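Side-chain contacts in arginyl-tRNA synthetase (Campylobacter jejuni, PDB 3FNR), which catalyses the ATP-dependent attachment of L-arginine to tRNA(Arg), releasing AMP and diphosphate, as a monomeric class I aminoacyl-tRNA synthetase: residues Gly248-Pro251 and Arg252-Ala256; Gly261-Ser264 and Asn265-Glu268. The protein carries 1 engineered substitution. All coordinates share one frame; numbering follows the deposited sequence.

Contact 1: residues Gly248-Pro251 and Arg252-Ala256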
# COMPACT_ATOMS: atom_id res chain seq x y z
N GLY A 248 -6.66 -20.26 -0.40
CA GLY A 248 -6.60 -21.63 0.15
C GLY A 248 -5.59 -21.84 1.26
O GLY A 248 -5.59 -22.88 1.93
N TYR A 249 -4.74 -20.84 1.47
CA TYR A 249 -3.68 -20.88 2.47
C TYR A 249 -4.16 -20.33 3.82
O TYR A 249 -3.50 -20.53 4.83
CB TYR A 249 -2.52 -20.04 1.95
CG TYR A 249 -1.18 -20.26 2.61
CD1 TYR A 249 -0.72 -19.37 3.58
CD2 TYR A 249 -0.35 -21.32 2.23
CE1 TYR A 249 0.53 -19.55 4.18
CE2 TYR A 249 0.90 -21.50 2.82
CZ TYR A 249 1.33 -20.60 3.79
OH TYR A 249 2.56 -20.76 4.39
N ILE A 250 -5.30 -19.64 3.82
CA ILE A 250 -5.86 -19.07 5.06
C ILE A 250 -6.13 -20.10 6.18
O ILE A 250 -5.62 -19.92 7.28
CB ILE A 250 -7.09 -18.12 4.81
CG1 ILE A 250 -6.71 -16.98 3.87
CG2 ILE A 250 -7.61 -17.54 6.13
CD1 ILE A 250 -7.87 -16.05 3.50
N PRO A 251 -6.88 -21.20 5.89
CA PRO A 251 -7.22 -22.11 6.99
C PRO A 251 -6.03 -22.74 7.73
O PRO A 251 -6.11 -22.91 8.94
CB PRO A 251 -8.03 -23.21 6.29
CG PRO A 251 -8.59 -22.55 5.10
CD PRO A 251 -7.47 -21.68 4.63
N ARG A 252 -4.95 -23.06 7.02
CA ARG A 252 -3.76 -23.66 7.66
C ARG A 252 -3.00 -22.67 8.55
O ARG A 252 -2.35 -23.08 9.51
CB ARG A 252 -2.81 -24.30 6.64
CG ARG A 252 -1.96 -23.34 5.84
CD ARG A 252 -1.31 -24.01 4.64
NE ARG A 252 -2.29 -24.26 3.59
CZ ARG A 252 -2.00 -24.66 2.37
NH1 ARG A 252 -2.98 -24.85 1.50
NH2 ARG A 252 -0.75 -24.86 2.00
N MET A 253 -3.12 -21.38 8.25
CA MET A 253 -2.46 -20.38 9.07
C MET A 253 -3.28 -20.09 10.32
O MET A 253 -2.72 -19.96 11.41
CB MET A 253 -2.14 -19.13 8.25
CG MET A 253 -1.09 -18.17 8.87
SD MET A 253 0.57 -18.83 9.25
CE MET A 253 0.79 -19.93 7.90
N LYS A 254 -4.60 -20.03 10.18
CA LYS A 254 -5.49 -19.84 11.33
C LYS A 254 -5.38 -21.02 12.30
O LYS A 254 -5.39 -20.83 13.52
CB LYS A 254 -6.95 -19.68 10.88
CG LYS A 254 -7.19 -18.57 9.88
CD LYS A 254 -7.36 -17.22 10.54
CE LYS A 254 -8.23 -16.31 9.69
NZ LYS A 254 -8.68 -15.11 10.45
N ALA A 255 -5.28 -22.23 11.74
CA ALA A 255 -5.11 -23.47 12.49
C ALA A 255 -3.83 -23.47 13.31
O ALA A 255 -3.83 -23.86 14.47
CB ALA A 255 -5.12 -24.67 11.54
N ALA A 256 -2.75 -22.99 12.68
CA ALA A 256 -1.45 -22.85 13.34
C ALA A 256 -1.52 -21.90 14.52
O ALA A 256 -0.98 -22.19 15.58
CB ALA A 256 -0.42 -22.38 12.34
O HOH W 1 -4.92 -23.91 4.27

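Contact 2: residues Gly261-Ser264 and Asn265-Glu268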
# COMPACT_ATOMS: atom_id res chain seq x y z
N GLY A 261 -2.05 -21.04 20.88
CA GLY A 261 -2.76 -20.43 21.99
C GLY A 261 -3.42 -19.12 21.61
O GLY A 261 -4.06 -18.48 22.45
N PHE A 262 -3.28 -18.73 20.35
CA PHE A 262 -3.85 -17.47 19.86
C PHE A 262 -5.30 -17.65 19.41
O PHE A 262 -5.70 -18.73 18.97
CB PHE A 262 -3.03 -16.88 18.71
CG PHE A 262 -1.59 -16.62 19.04
CD1 PHE A 262 -0.57 -17.22 18.30
CD2 PHE A 262 -1.23 -15.76 20.08
CE1 PHE A 262 0.77 -16.98 18.59
CE2 PHE A 262 0.10 -15.53 20.39
CZ PHE A 262 1.11 -16.14 19.64
N ASP A 263 -6.06 -16.57 19.51
CA ASP A 263 -7.38 -16.47 18.91
C ASP A 263 -7.13 -16.05 17.46
O ASP A 263 -6.65 -14.94 17.20
CB ASP A 263 -8.23 -15.45 19.67
CG ASP A 263 -9.64 -15.28 19.11
OD1 ASP A 263 -10.05 -16.03 18.20
OD2 ASP A 263 -10.35 -14.39 19.62
N SER A 264 -7.46 -16.93 16.52
CA SER A 264 -7.19 -16.69 15.11
C SER A 264 -8.06 -15.58 14.49
O SER A 264 -7.76 -15.10 13.39
CB SER A 264 -7.31 -17.98 14.31
OG SER A 264 -8.60 -18.53 14.46
N ASN A 265 -9.11 -15.16 15.20
CA ASN A 265 -9.87 -13.97 14.80
C ASN A 265 -9.08 -12.66 14.93
O ASN A 265 -9.48 -11.64 14.40
CB ASN A 265 -11.18 -13.86 15.58
CG ASN A 265 -12.23 -14.85 15.11
OD1 ASN A 265 -12.17 -15.37 13.99
ND2 ASN A 265 -13.22 -15.10 15.96
N ASN A 266 -7.96 -12.71 15.66
CA ASN A 266 -7.05 -11.56 15.76
C ASN A 266 -6.02 -11.50 14.63
O ASN A 266 -5.17 -10.61 14.61
CB ASN A 266 -6.39 -11.53 17.14
CG ASN A 266 -7.38 -11.19 18.25
OD1 ASN A 266 -8.45 -10.63 18.00
ND2 ASN A 266 -7.04 -11.54 19.48
N LEU A 267 -6.11 -12.46 13.71
CA LEU A 267 -5.40 -12.40 12.44
C LEU A 267 -6.40 -12.14 11.32
O LEU A 267 -7.23 -13.00 10.99
CB LEU A 267 -4.58 -13.67 12.19
CG LEU A 267 -3.68 -13.69 10.94
CD1 LEU A 267 -2.60 -12.61 10.96
CD2 LEU A 267 -3.05 -15.05 10.78
N GLU A 268 -6.33 -10.95 10.75
CA GLU A 268 -7.25 -10.50 9.72
C GLU A 268 -6.53 -10.59 8.38
O GLU A 268 -5.51 -9.93 8.19
CB GLU A 268 -7.69 -9.07 10.03
CG GLU A 268 -8.54 -8.39 8.97
CD GLU A 268 -8.84 -6.92 9.28
OE1 GLU A 268 -8.85 -6.53 10.47
OE2 GLU A 268 -9.06 -6.16 8.31
O HOH W 2 -4.78 -13.61 20.33

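Contact 1: residues Gly248-Pro251 and Arg252-Ala256
With CG set between its own backbone N and carbonyl carbon (chi1 76°) and a second bend at chi3, R252 turns back across Y249, whose ring is swung beside its carbonyl carbon by a chi1 of -163°. The two side chains cross at about a right angle at the N-terminal end of helix 250-258, the connecting helix of the beta-alpha-beta unit of strand 237-243, helix 250-258 and strand 267-279 in the catalytic domain. R252 CD sits over one face of the Y249 ring, 4.1 Å from the ring centroid, a CH-pi contact. Farther along, the guanidinium presents a face to Y249 CD2, which lies 3.6 Å from R252 NH2; the two planes are 39° apart, so the groups are tilted rather than stacked. M253 CE also approaches obliquely, 3.7 Å from Y249 CE1, and L220 of helix 219-231 touches both residues. Y249 OH is bonded to D223 of that helix. A water in the guanidinium plane ties the bend together: it accepts from R252 NE at 2.7 Å and from R252 N, and donates to G248 O. R252 NH1 adds a weak bond to the same carbonyl oxygen. I250 and K254 run side by side, with I250 CG2 3.8 Å from K254 CE, while K254 N bonds to I250 O at 3.1 Å in a nearly straight helical bond. A255 N to P251 O continues the helix. The water thus serves an amide N-H near the helix start, and G248 O takes both its hydrogen and the weak arginine bond. R208 brings a second guanidinium close to R252 NH1, so the carbonyl and water probably offset part of the charge gathered there.

Contact 2: residues Gly261-Ser264 and Asn265-Glu268
The carboxylate of D263 receives the N-H of N265 from well above its own plane: N265 N reaches D263 OD1 at 3.3 Å, 64° out of the carboxylate plane. This side-chain-to-backbone bond, from an aspartate to the amide two residues on, is an Asx turn, and it opens a short 3-10 turn between helix 250-258 and strand 267-279. G261, with positive phi, has just ended that helix as the C-prime residue of a Schellman motif. The carboxylate of D263 is put over the turn by CG lying anti to the backbone N (chi1 -180°), which also leaves OD1 3.6 Å from N265 CB. The two side chains cross obliquely, their carboxylate and amide planes 55° apart. Two successive backbone bonds close the turn: N266 N to D263 O at 3.0 Å and L267 N to S264 O at 3.1 Å. D263 therefore holds the turn twice, with its side chain on N265 and its main chain on N266. S264 OG is bonded instead to E258, joining the turn to the end of the helix. Beyond it, L267 is buried against M253, H227 and M231, and the chain enters the sheet beside strand 237-243, where N266 and E268 share backbone bonds with C238. A water accepts from N266 ND2 at 3.2 Å and, weakly, from D263 N at 3.3 Å.

How the contacts relate
Contact 1 comes first along the chain, at the start of helix 250-258; contact 2 follows beyond the end of that helix and runs into strand 267-279. Their centres are about 11 Å apart. They lie on the helix and at the entry to the second strand of a beta-alpha-beta unit opened by strand 237-243, which pairs in parallel with 267-279. This unit is part of the Rossmann-type catalytic fold of class I synthetases. K254 bridges the contacts: its NZ lies 2.6 Å from L267 O and 3.1 Å from S264 O, both probable hydrogen bonds. The helix is thereby fastened to the turn and to the first residue of the strand.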